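Side-chain contacts in arginyl-trna synthetase (Thermus thermophilus, PDB 1IQ0), which probably catalyses the ATP-dependent attachment of L-arginine to tRNA(Arg), releasing AMP and diphosphate, as a class I aminoacyl-tRNA synthetase: residues V25-K30 and A506-D511; L146-D151 and I306-W311; L168-D171 and K175-H178; V185-H188 and E192-R195; L255-Q258 and F263-R266. One frame throughout, in Å; residues are numbered along the deposited sequence.

Interaction 1: V25-K30 and A506-D511; sequences VARAPK and ALDLLD
Arg27 reaches from strand 26-27 to helix 500-509 and the residues after it, and puts one nitrogen between Asp508 and Asp511. From CB, which points at the helix, the chain turns to CG and CD; both methylenes lie against the Asp511 carboxylate, CD at 3.4 Å from OD2. Bends at chi2 (-68°) and chi3 (-68°) fold the chain so that NE and CZ come over Leu507. CG of Leu507 sits 3.5 Å from the guanidinium plane, over its centre, and Leu507 CD2 is 3.5 Å from Arg27 NH2. At the tip, NH1 makes two salt bridges within the guanidinium plane: 2.9 Å to Asp508 OD1, with a nearly straight N-H...O angle of 172°, and 2.6 Å to Asp511 OD2. NH2 adds a weak water-mediated link to Asp508 OD1. With one face on leucine and an edge held by two carboxylates, the guanidinium has little freedom to turn. The second oxygens are engaged too, Asp508 OD2 by Ser538 OG and Asp511 OD1 by Arg3 and Tyr36 OH. The result is a salt-bridge network joining the edge strand of the N-terminal domain's antiparallel sheet to the helical DALR anticodon-binding domain.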
# COMPACT_ATOMS: atom_id res chain seq x y z
N VAL A 25 15.53 17.88 -2.17
CA VAL A 25 16.57 17.74 -3.17
C VAL A 25 16.05 16.71 -4.17
O VAL A 25 15.25 15.84 -3.82
CB VAL A 25 17.90 17.24 -2.54
CG1 VAL A 25 17.80 15.77 -2.20
CG2 VAL A 25 19.06 17.50 -3.48
N ALA A 26 16.49 16.82 -5.42
CA ALA A 26 16.06 15.88 -6.46
C ALA A 26 17.20 15.69 -7.44
O ALA A 26 18.12 16.49 -7.49
CB ALA A 26 14.82 16.42 -7.18
N ARG A 27 17.13 14.61 -8.23
CA ARG A 27 18.16 14.33 -9.22
C ARG A 27 18.30 15.49 -10.19
O ARG A 27 17.31 15.99 -10.73
CB ARG A 27 17.82 13.04 -9.98
CG ARG A 27 18.04 11.77 -9.17
CD ARG A 27 19.52 11.56 -8.91
NE ARG A 27 20.23 11.24 -10.15
CZ ARG A 27 20.24 10.03 -10.72
NH1 ARG A 27 19.57 9.03 -10.17
NH2 ARG A 27 20.91 9.83 -11.85
N ALA A 28 19.54 15.93 -10.40
CA ALA A 28 19.82 17.04 -11.30
C ALA A 28 19.64 16.62 -12.76
O ALA A 28 19.72 15.44 -13.09
CB ALA A 28 21.24 17.55 -11.07
N PRO A 29 19.41 17.60 -13.66
CA PRO A 29 19.22 17.37 -15.09
C PRO A 29 20.18 16.33 -15.67
O PRO A 29 21.28 16.13 -15.15
CB PRO A 29 19.42 18.75 -15.69
CG PRO A 29 18.82 19.63 -14.65
CD PRO A 29 19.38 19.05 -13.36
N LYS A 30 19.75 15.69 -16.76
CA LYS A 30 20.55 14.67 -17.42
C LYS A 30 21.88 15.21 -17.93
O LYS A 30 21.93 15.95 -18.91
CB LYS A 30 19.76 14.07 -18.59
CG LYS A 30 18.47 13.39 -18.18
CD LYS A 30 17.76 12.77 -19.37
CE LYS A 30 16.46 12.10 -18.95
NZ LYS A 30 15.53 13.06 -18.31
N ALA A 506 25.46 3.38 -9.63
CA ALA A 506 25.53 3.60 -8.20
C ALA A 506 24.60 4.75 -7.80
O ALA A 506 23.90 4.68 -6.79
CB ALA A 506 26.96 3.92 -7.79
N LEU A 507 24.58 5.81 -8.61
CA LEU A 507 23.73 6.97 -8.35
C LEU A 507 22.25 6.60 -8.34
O LEU A 507 21.49 7.09 -7.49
CB LEU A 507 24.01 8.05 -9.39
CG LEU A 507 23.41 9.45 -9.19
CD1 LEU A 507 23.69 9.99 -7.79
CD2 LEU A 507 24.02 10.37 -10.26
N ASP A 508 21.81 5.73 -9.25
CA ASP A 508 20.41 5.33 -9.25
C ASP A 508 20.11 4.57 -7.97
O ASP A 508 19.00 4.63 -7.43
CB ASP A 508 20.07 4.48 -10.46
CG ASP A 508 20.05 5.30 -11.73
OD1 ASP A 508 19.68 6.49 -11.65
OD2 ASP A 508 20.39 4.75 -12.80
N LEU A 509 21.11 3.85 -7.46
CA LEU A 509 20.95 3.10 -6.23
C LEU A 509 20.78 4.02 -5.02
O LEU A 509 20.15 3.64 -4.03
CB LEU A 509 22.15 2.18 -6.02
CG LEU A 509 22.12 0.88 -6.83
CD1 LEU A 509 23.49 0.21 -6.80
CD2 LEU A 509 21.05 -0.04 -6.26
N LEU A 510 21.33 5.23 -5.10
CA LEU A 510 21.23 6.18 -4.00
C LEU A 510 19.83 6.77 -3.85
O LEU A 510 19.55 7.45 -2.86
CB LEU A 510 22.24 7.33 -4.17
CG LEU A 510 23.75 7.03 -4.18
CD1 LEU A 510 24.50 8.33 -3.91
CD2 LEU A 510 24.11 6.02 -3.12
N ASP A 511 18.96 6.52 -4.82
CA ASP A 511 17.60 7.04 -4.79
C ASP A 511 16.58 6.09 -4.18
O ASP A 511 15.42 6.44 -4.02
CB ASP A 511 17.14 7.42 -6.19
CG ASP A 511 17.95 8.54 -6.78
OD1 ASP A 511 18.37 9.44 -6.02
OD2 ASP A 511 18.16 8.55 -8.01
O HOH W 1 22.58 7.62 -13.17

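Interaction 2: L146-D151 and I306-W311; sequences LNYIDD and IAFQFW
The rings of Phe308 and Tyr148 meet obliquely, centroids 5.7 Å apart and planes at 48°, with Tyr148 CD1 at 4.3 Å from Phe308 CE2. Over one face of the Tyr148 ring, toward its rim, lies the backbone N of Asp150. The Trp311 indole is touched at its edge, where Leu146 CD1 lies in the ring plane, 3.8 Å from CZ3. The same methyl also packs on Phe308, 4.0 Å from CZ, and Leu146 CD2 comes to 4.1 Å from that CZ atom. Leu146 thus sets its two methyls against Phe308 CZ, and one of them also against the Trp311 edge. Phe308 and Trp311 are one helical turn apart, and in both CG stands anti to the backbone N, which sends the two rings out from the same side of the helix toward the strand. Contact across the segments is entirely apolar; the Tyr148 hydroxyl instead bonds to Glu240 OE1, and Val238 and Ile243 also pack on Phe308. Strand and helix segments run at 149°, their axes 13.1 Å apart, a gap spanned by these long side chains. This is a helix laid over an inner strand of the mixed, largely parallel sheet in the class I synthetase catalytic domain, a Rossmann-like nucleotide-binding fold.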
# COMPACT_ATOMS: atom_id res chain seq x y z
N LEU A 146 -5.67 -4.35 9.82
CA LEU A 146 -6.97 -4.81 10.26
C LEU A 146 -7.87 -5.14 9.08
O LEU A 146 -7.87 -4.43 8.08
CB LEU A 146 -7.63 -3.73 11.12
CG LEU A 146 -9.03 -3.95 11.70
CD1 LEU A 146 -9.25 -3.00 12.86
CD2 LEU A 146 -10.10 -3.73 10.62
N ASN A 147 -8.62 -6.23 9.20
CA ASN A 147 -9.56 -6.65 8.17
C ASN A 147 -10.95 -6.66 8.83
O ASN A 147 -11.20 -7.44 9.75
CB ASN A 147 -9.19 -8.04 7.64
CG ASN A 147 -10.04 -8.46 6.44
OD1 ASN A 147 -9.76 -9.48 5.80
ND2 ASN A 147 -11.06 -7.68 6.13
N TYR A 148 -11.83 -5.76 8.38
CA TYR A 148 -13.18 -5.64 8.93
C TYR A 148 -14.14 -6.64 8.30
O TYR A 148 -14.27 -6.67 7.08
CB TYR A 148 -13.71 -4.21 8.72
CG TYR A 148 -15.20 -4.05 8.96
CD1 TYR A 148 -15.74 -4.22 10.24
CD2 TYR A 148 -16.06 -3.75 7.91
CE1 TYR A 148 -17.12 -4.09 10.46
CE2 TYR A 148 -17.44 -3.62 8.12
CZ TYR A 148 -17.96 -3.79 9.40
OH TYR A 148 -19.30 -3.65 9.62
N ILE A 149 -14.80 -7.44 9.13
CA ILE A 149 -15.72 -8.46 8.64
C ILE A 149 -17.18 -8.08 8.96
O ILE A 149 -17.61 -8.13 10.11
CB ILE A 149 -15.40 -9.84 9.30
CG1 ILE A 149 -13.88 -10.11 9.25
CG2 ILE A 149 -16.14 -10.95 8.57
CD1 ILE A 149 -13.28 -10.19 7.84
N ASP A 150 -17.93 -7.70 7.93
CA ASP A 150 -19.33 -7.32 8.10
C ASP A 150 -20.18 -8.60 8.11
O ASP A 150 -20.84 -8.93 7.13
CB ASP A 150 -19.77 -6.40 6.95
CG ASP A 150 -21.15 -5.78 7.18
OD1 ASP A 150 -21.82 -6.16 8.15
OD2 ASP A 150 -21.58 -4.92 6.38
N ASP A 151 -20.16 -9.31 9.22
CA ASP A 151 -20.90 -10.56 9.32
C ASP A 151 -22.40 -10.43 9.56
O ASP A 151 -23.09 -11.44 9.65
CB ASP A 151 -20.29 -11.46 10.40
CG ASP A 151 -20.40 -10.84 11.78
OD1 ASP A 151 -20.62 -11.60 12.74
OD2 ASP A 151 -20.25 -9.61 11.89
N ILE A 306 -17.98 6.52 12.71
CA ILE A 306 -17.37 7.32 13.76
C ILE A 306 -17.02 6.46 14.98
O ILE A 306 -15.92 6.54 15.51
CB ILE A 306 -18.30 8.48 14.19
CG1 ILE A 306 -18.41 9.50 13.06
CG2 ILE A 306 -17.76 9.17 15.46
CD1 ILE A 306 -19.52 10.53 13.26
N ALA A 307 -17.97 5.63 15.41
CA ALA A 307 -17.77 4.74 16.56
C ALA A 307 -16.52 3.88 16.39
O ALA A 307 -15.66 3.82 17.27
CB ALA A 307 -19.00 3.84 16.74
N PHE A 308 -16.43 3.22 15.24
CA PHE A 308 -15.31 2.35 14.91
C PHE A 308 -13.99 3.14 14.87
O PHE A 308 -12.97 2.68 15.37
CB PHE A 308 -15.58 1.66 13.56
CG PHE A 308 -14.65 0.52 13.24
CD1 PHE A 308 -14.14 -0.29 14.25
CD2 PHE A 308 -14.32 0.23 11.91
CE1 PHE A 308 -13.33 -1.39 13.93
CE2 PHE A 308 -13.52 -0.86 11.60
CZ PHE A 308 -13.02 -1.67 12.61
N GLN A 309 -14.02 4.32 14.26
CA GLN A 309 -12.83 5.17 14.20
C GLN A 309 -12.37 5.50 15.62
O GLN A 309 -11.18 5.52 15.90
CB GLN A 309 -13.14 6.47 13.45
CG GLN A 309 -11.95 7.41 13.30
CD GLN A 309 -10.88 6.86 12.36
OE1 GLN A 309 -11.19 6.24 11.35
NE2 GLN A 309 -9.61 7.10 12.70
N PHE A 310 -13.32 5.78 16.50
CA PHE A 310 -13.01 6.12 17.89
C PHE A 310 -12.28 4.97 18.59
O PHE A 310 -11.33 5.20 19.35
CB PHE A 310 -14.29 6.47 18.66
CG PHE A 310 -14.75 7.89 18.47
CD1 PHE A 310 -15.81 8.40 19.22
CD2 PHE A 310 -14.13 8.74 17.54
CE1 PHE A 310 -16.24 9.72 19.07
CE2 PHE A 310 -14.56 10.06 17.38
CZ PHE A 310 -15.62 10.55 18.15
N TRP A 311 -12.71 3.74 18.32
CA TRP A 311 -12.08 2.57 18.93
C TRP A 311 -10.66 2.41 18.39
O TRP A 311 -9.73 2.13 19.14
CB TRP A 311 -12.88 1.31 18.63
CG TRP A 311 -12.16 0.05 19.04
CD1 TRP A 311 -12.07 -0.49 20.29
CD2 TRP A 311 -11.37 -0.79 18.19
NE1 TRP A 311 -11.27 -1.62 20.27
CE2 TRP A 311 -10.82 -1.82 18.99
CE3 TRP A 311 -11.06 -0.77 16.82
CZ2 TRP A 311 -9.99 -2.82 18.48
CZ3 TRP A 311 -10.22 -1.76 16.30
CH2 TRP A 311 -9.70 -2.77 17.13

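Interaction 3: L168-D171 and K175-H178; sequences LTWD and KYDH
Trp170 and Tyr176 form a T-shaped pair in which the tyrosine supplies the edge and the indole the face. The planes stand at 76°, and the centroids of the tyrosine ring and the five-membered indole ring are 5.1 Å apart. Tyr176 CD2 comes down 3.8 Å above the indole plane, 3.9 Å from Trp170 CD2, while CE2 of the tyrosine reaches toward the tryptophan CB. In Trp170, CG lies anti to the backbone N (chi1 179°), which swings the indole under the first turn of helix 176-189. With an alanine in place of Tyr176 the ring edge is gone, and that indole face would probably lose its aromatic cover, leaving mainly the NE1 bond to Glu174 O and the ring of Phe179 to fix the indole.

Among polar contacts, Trp170 NE1 donates to Glu174 O, just ahead of the helix. Lys175, at the N-cap position, runs extended and turns only at its last torsion, where NZ makes a salt bridge of 2.9 Å with Asp177 OD1, which offers its syn lone pair; Asp406 gives this ammonium a second carboxylate. The ring pair and one hydrogen bond thus hold the loop to the helix start, while charge pairing connects that start to other parts of the protein.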
# COMPACT_ATOMS: atom_id res chain seq x y z
N LEU A 168 -29.23 -26.14 -1.41
CA LEU A 168 -27.93 -26.45 -1.99
C LEU A 168 -27.02 -27.07 -0.93
O LEU A 168 -26.97 -26.61 0.20
CB LEU A 168 -27.30 -25.18 -2.55
CG LEU A 168 -28.15 -24.46 -3.59
CD1 LEU A 168 -27.46 -23.16 -4.00
CD2 LEU A 168 -28.37 -25.36 -4.80
N THR A 169 -26.29 -28.11 -1.32
CA THR A 169 -25.38 -28.77 -0.40
C THR A 169 -23.97 -28.75 -0.97
O THR A 169 -23.78 -29.01 -2.16
CB THR A 169 -25.81 -30.23 -0.15
OG1 THR A 169 -27.19 -30.27 0.23
CG2 THR A 169 -24.97 -30.84 0.96
N TRP A 170 -23.00 -28.44 -0.13
CA TRP A 170 -21.61 -28.37 -0.56
C TRP A 170 -21.08 -29.75 -0.95
O TRP A 170 -21.21 -30.71 -0.19
CB TRP A 170 -20.76 -27.77 0.57
CG TRP A 170 -19.31 -27.67 0.25
CD1 TRP A 170 -18.76 -27.13 -0.88
CD2 TRP A 170 -18.22 -28.06 1.08
NE1 TRP A 170 -17.39 -27.16 -0.80
CE2 TRP A 170 -17.03 -27.73 0.40
CE3 TRP A 170 -18.13 -28.67 2.34
CZ2 TRP A 170 -15.76 -27.97 0.93
CZ3 TRP A 170 -16.87 -28.91 2.88
CH2 TRP A 170 -15.70 -28.57 2.17
N ASP A 171 -20.47 -29.84 -2.13
CA ASP A 171 -19.93 -31.11 -2.61
C ASP A 171 -18.62 -31.51 -1.94
O ASP A 171 -18.08 -32.57 -2.23
CB ASP A 171 -19.75 -31.07 -4.14
CG ASP A 171 -18.59 -30.20 -4.58
OD1 ASP A 171 -18.46 -29.96 -5.80
OD2 ASP A 171 -17.79 -29.75 -3.71
N LYS A 175 -14.32 -24.77 -4.04
CA LYS A 175 -13.87 -23.76 -3.07
C LYS A 175 -15.16 -23.19 -2.47
O LYS A 175 -16.01 -22.68 -3.19
CB LYS A 175 -13.05 -22.68 -3.77
CG LYS A 175 -12.34 -21.73 -2.82
CD LYS A 175 -11.12 -21.09 -3.47
CE LYS A 175 -10.52 -20.00 -2.59
NZ LYS A 175 -11.37 -18.76 -2.57
N TYR A 176 -15.29 -23.29 -1.16
CA TYR A 176 -16.51 -22.87 -0.49
C TYR A 176 -17.12 -21.52 -0.84
O TYR A 176 -18.34 -21.44 -1.02
CB TYR A 176 -16.36 -23.00 1.02
CG TYR A 176 -17.69 -23.05 1.74
CD1 TYR A 176 -18.29 -21.89 2.24
CD2 TYR A 176 -18.38 -24.26 1.89
CE1 TYR A 176 -19.53 -21.93 2.86
CE2 TYR A 176 -19.62 -24.31 2.51
CZ TYR A 176 -20.19 -23.14 2.99
OH TYR A 176 -21.42 -23.18 3.60
N ASP A 177 -16.31 -20.47 -0.96
CA ASP A 177 -16.89 -19.18 -1.27
C ASP A 177 -17.40 -19.09 -2.70
O ASP A 177 -18.23 -18.22 -3.01
CB ASP A 177 -15.93 -18.02 -0.92
CG ASP A 177 -14.59 -18.12 -1.62
OD1 ASP A 177 -14.15 -19.24 -1.98
OD2 ASP A 177 -13.96 -17.05 -1.79
N HIS A 178 -16.93 -19.98 -3.57
CA HIS A 178 -17.42 -20.01 -4.95
C HIS A 178 -18.79 -20.68 -4.94
O HIS A 178 -19.69 -20.30 -5.68
CB HIS A 178 -16.47 -20.79 -5.86
CG HIS A 178 -15.31 -19.98 -6.36
ND1 HIS A 178 -14.19 -19.72 -5.59
CD2 HIS A 178 -15.13 -19.32 -7.53
CE1 HIS A 178 -13.37 -18.94 -6.27
NE2 HIS A 178 -13.91 -18.68 -7.45

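Interaction 4: V185-H188 and E192-R195; sequences VRLH and EYER
A helix end and the turn that follows it meet here: Leu187 and His188, from the last turn of helix 176-189, receive Tyr193, whose ring folds back onto them. Chi1 of Tyr193, at 171°, places CG anti to its backbone N and turns the ring toward the helix. His188 and Tyr193 lie alongside each other and point the same way. Their rings are 4.5 Å apart between centroids, with planes inclined at 36°, an oblique pairing. Tyr193 CE1 lies over one imidazole face, 3.8 Å above the plane and offset toward the rim, and on the tyrosine side a face is covered by the imidazole.

The contact lies in the connection that leads from helix 176-189 to helix 197-208 in the catalytic domain. Leu187 adds the apolar half of the contact. Its side chain crosses that of Tyr193 at about a right angle, and CG approaches Tyr193 CD1 at 3.9 Å, CE1 at 4.0 Å. The carbonyl O of Leu187 also comes to 3.6 Å from CD1 of the tyrosine. At the far end of the ring the Tyr193 hydroxyl is hydrogen-bonded to Glu158 OE2 on helix 154-165, the same helix whose Phe161 and Ala162 pack on Leu187; the ring of Tyr184 meets His188.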
# COMPACT_ATOMS: atom_id res chain seq x y z
N VAL A 185 -25.68 -15.77 -6.78
CA VAL A 185 -26.03 -15.45 -8.17
C VAL A 185 -27.38 -16.02 -8.58
O VAL A 185 -28.13 -15.36 -9.30
CB VAL A 185 -24.94 -15.96 -9.16
CG1 VAL A 185 -25.46 -15.84 -10.61
CG2 VAL A 185 -23.66 -15.14 -9.00
N ARG A 186 -27.71 -17.23 -8.14
CA ARG A 186 -29.00 -17.79 -8.51
C ARG A 186 -30.12 -16.93 -7.92
O ARG A 186 -31.09 -16.60 -8.60
CB ARG A 186 -29.17 -19.23 -8.04
CG ARG A 186 -30.16 -19.97 -8.94
CD ARG A 186 -31.08 -20.93 -8.22
NE ARG A 186 -30.46 -22.20 -7.91
CZ ARG A 186 -31.13 -23.33 -7.73
NH1 ARG A 186 -32.45 -23.34 -7.84
NH2 ARG A 186 -30.49 -24.45 -7.42
N LEU A 187 -29.97 -16.56 -6.65
CA LEU A 187 -30.97 -15.73 -5.98
C LEU A 187 -31.27 -14.46 -6.77
O LEU A 187 -32.44 -14.12 -6.97
CB LEU A 187 -30.50 -15.34 -4.57
CG LEU A 187 -31.44 -14.40 -3.81
CD1 LEU A 187 -32.77 -15.09 -3.56
CD2 LEU A 187 -30.81 -13.97 -2.48
N HIS A 188 -30.23 -13.75 -7.20
CA HIS A 188 -30.43 -12.51 -7.95
C HIS A 188 -30.89 -12.67 -9.39
O HIS A 188 -31.17 -11.68 -10.07
CB HIS A 188 -29.16 -11.65 -7.91
CG HIS A 188 -29.08 -10.78 -6.70
ND1 HIS A 188 -28.67 -11.25 -5.47
CD2 HIS A 188 -29.42 -9.49 -6.51
CE1 HIS A 188 -28.77 -10.29 -4.58
NE2 HIS A 188 -29.22 -9.20 -5.18
N GLU A 192 -38.59 -14.31 -9.02
CA GLU A 192 -39.34 -13.84 -7.86
C GLU A 192 -38.47 -13.35 -6.71
O GLU A 192 -38.79 -13.53 -5.54
CB GLU A 192 -40.29 -14.94 -7.37
CG GLU A 192 -39.62 -16.18 -6.84
CD GLU A 192 -40.62 -17.30 -6.56
OE1 GLU A 192 -40.27 -18.25 -5.83
OE2 GLU A 192 -41.76 -17.22 -7.09
N TYR A 193 -37.35 -12.71 -7.07
CA TYR A 193 -36.42 -12.16 -6.10
C TYR A 193 -37.11 -11.15 -5.17
O TYR A 193 -36.90 -11.18 -3.95
CB TYR A 193 -35.26 -11.47 -6.83
CG TYR A 193 -34.34 -10.68 -5.93
CD1 TYR A 193 -33.53 -11.31 -4.99
CD2 TYR A 193 -34.30 -9.29 -6.01
CE1 TYR A 193 -32.69 -10.57 -4.14
CE2 TYR A 193 -33.47 -8.54 -5.18
CZ TYR A 193 -32.67 -9.19 -4.24
OH TYR A 193 -31.87 -8.43 -3.41
N GLU A 194 -37.94 -10.27 -5.73
CA GLU A 194 -38.65 -9.28 -4.92
C GLU A 194 -39.58 -9.95 -3.92
O GLU A 194 -39.62 -9.59 -2.74
CB GLU A 194 -39.44 -8.33 -5.81
CG GLU A 194 -38.58 -7.52 -6.77
CD GLU A 194 -37.60 -6.61 -6.05
OE1 GLU A 194 -36.67 -6.09 -6.71
OE2 GLU A 194 -37.75 -6.41 -4.83
N ARG A 195 -40.33 -10.94 -4.39
CA ARG A 195 -41.26 -11.65 -3.53
C ARG A 195 -40.56 -12.35 -2.37
O ARG A 195 -41.18 -12.67 -1.35
CB ARG A 195 -42.05 -12.67 -4.36
CG ARG A 195 -43.08 -13.47 -3.57
CD ARG A 195 -43.99 -14.27 -4.49
NE ARG A 195 -44.97 -15.05 -3.73
CZ ARG A 195 -45.97 -15.73 -4.28
NH1 ARG A 195 -46.14 -15.72 -5.59
NH2 ARG A 195 -46.80 -16.41 -3.51

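Interaction 5: L255-Q258 and F263-R266; sequences LLEQ and FRPR
Glu257 and Arg264 reach toward each other from the two ends of a short connection, and their side chains approach at a slant. One salt bridge joins them: Arg264 NH1 donates to Glu257 OE1 over 3.1 Å, with an N-H...O angle of 149°. The two flat groups are far from coplanar, the carboxylate and guanidinium planes being turned 66° apart. OE1 is met from above the carboxylate plane, 37° out of it, and stands tilted from the guanidinium plane as well. This is a single-bond pairing and not the flat two-pronged kind: NH2 of Arg264 remains 3.9 Å from OE1.

Both chains start alike, with CG beside the backbone N and anti to the carbonyl carbon. From there Arg264 runs extended as far as NE, which carries the guanidinium well clear of its backbone to the glutamate. A glutamine in place of Glu257 would lose the negative charge, and the guanidinium would probably be left without its ionic mate here and be freer to swing. The modest contact area and the bent bond fit a pairing at the protein surface, where solvent is likely to weaken it.

Beneath the charged ends, both side chains rest on Leu274 of strand 274-277, and Glu257 also touches Val262. The bridge thus spans from the chain at helix 248-256 to the chain leaving strand 262-263, whose Phe263 is hydrogen-bonded through its backbone to Val275; on the helix, Leu255 and Leu256 pack toward helix 301-312.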
# COMPACT_ATOMS: atom_id res chain seq x y z
N LEU A 255 -20.84 10.09 23.70
CA LEU A 255 -19.71 11.00 23.75
C LEU A 255 -19.98 12.22 22.86
O LEU A 255 -19.73 13.35 23.25
CB LEU A 255 -18.44 10.28 23.32
CG LEU A 255 -17.14 11.09 23.25
CD1 LEU A 255 -16.85 11.76 24.60
CD2 LEU A 255 -16.00 10.16 22.86
N LEU A 256 -20.53 11.98 21.67
CA LEU A 256 -20.83 13.08 20.74
C LEU A 256 -21.93 14.03 21.23
O LEU A 256 -21.83 15.25 21.03
CB LEU A 256 -21.21 12.51 19.37
CG LEU A 256 -20.05 11.87 18.62
CD1 LEU A 256 -20.54 11.14 17.37
CD2 LEU A 256 -19.06 12.96 18.24
N GLU A 257 -22.97 13.50 21.86
CA GLU A 257 -24.05 14.34 22.35
C GLU A 257 -23.60 15.32 23.43
O GLU A 257 -24.36 16.20 23.83
CB GLU A 257 -25.22 13.49 22.88
CG GLU A 257 -25.86 12.61 21.82
CD GLU A 257 -27.11 11.91 22.31
OE1 GLU A 257 -28.13 12.59 22.53
OE2 GLU A 257 -27.07 10.66 22.48
N GLN A 258 -22.37 15.16 23.91
CA GLN A 258 -21.82 16.07 24.91
C GLN A 258 -21.45 17.38 24.24
O GLN A 258 -21.31 18.41 24.89
CB GLN A 258 -20.56 15.48 25.55
CG GLN A 258 -20.82 14.44 26.62
CD GLN A 258 -19.54 13.77 27.08
OE1 GLN A 258 -18.51 14.43 27.29
NE2 GLN A 258 -19.59 12.46 27.25
N PHE A 263 -26.90 17.84 18.26
CA PHE A 263 -28.21 18.04 18.87
C PHE A 263 -29.37 17.56 18.00
O PHE A 263 -29.18 17.20 16.84
CB PHE A 263 -28.38 19.53 19.16
CG PHE A 263 -28.18 20.39 17.94
CD1 PHE A 263 -29.23 20.62 17.06
CD2 PHE A 263 -26.93 20.92 17.65
CE1 PHE A 263 -29.03 21.37 15.90
CE2 PHE A 263 -26.72 21.67 16.50
CZ PHE A 263 -27.77 21.90 15.62
N ARG A 264 -30.56 17.57 18.58
CA ARG A 264 -31.77 17.14 17.88
C ARG A 264 -32.65 18.34 17.54
O ARG A 264 -33.26 18.94 18.43
CB ARG A 264 -32.59 16.17 18.73
CG ARG A 264 -31.96 14.81 18.97
CD ARG A 264 -32.99 13.83 19.53
NE ARG A 264 -32.45 12.49 19.67
CZ ARG A 264 -31.51 12.15 20.54
NH1 ARG A 264 -31.00 13.06 21.36
NH2 ARG A 264 -31.06 10.90 20.58
N PRO A 265 -32.73 18.70 16.26
CA PRO A 265 -33.58 19.84 15.90
C PRO A 265 -35.03 19.53 16.29
O PRO A 265 -35.57 18.48 15.94
CB PRO A 265 -33.40 19.94 14.38
CG PRO A 265 -32.00 19.43 14.18
CD PRO A 265 -31.96 18.23 15.10
N ARG A 266 -35.66 20.44 17.04
CA ARG A 266 -37.04 20.24 17.46
C ARG A 266 -38.02 20.47 16.31
O ARG A 266 -39.18 20.09 16.39
CB ARG A 266 -37.39 21.17 18.63
CG ARG A 266 -37.08 22.64 18.39
CD ARG A 266 -35.92 23.12 19.26
NE ARG A 266 -34.69 22.39 18.98
CZ ARG A 266 -33.54 22.58 19.63
NH1 ARG A 266 -33.47 23.48 20.60
NH2 ARG A 266 -32.47 21.87 19.31

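In the fold
Interactions 2 to 5 all belong to the catalytic domain, whereas interaction 1 ties the N-terminal domain to the anticodon-binding domain on the other side of the molecule, its centre about 42 Å from that of interaction 2. Interactions 2 and 5 touch: Phe310 CE1 meets Leu255 CD2 at 3.8 Å, and Ile306 CG2 meets Leu256 CD1 at 3.9 Å, so helix 301-312, one half of interaction 2, packs against helix 248-256 of interaction 5. Interactions 3 and 4 lie at the two ends of helix 176-189, centres about 19 Å apart, and touch where Leu168 CD2 meets Arg186 NH2. Interaction 3 touches the predicted HIGH region, where Asp177 and His178 meet Glu117.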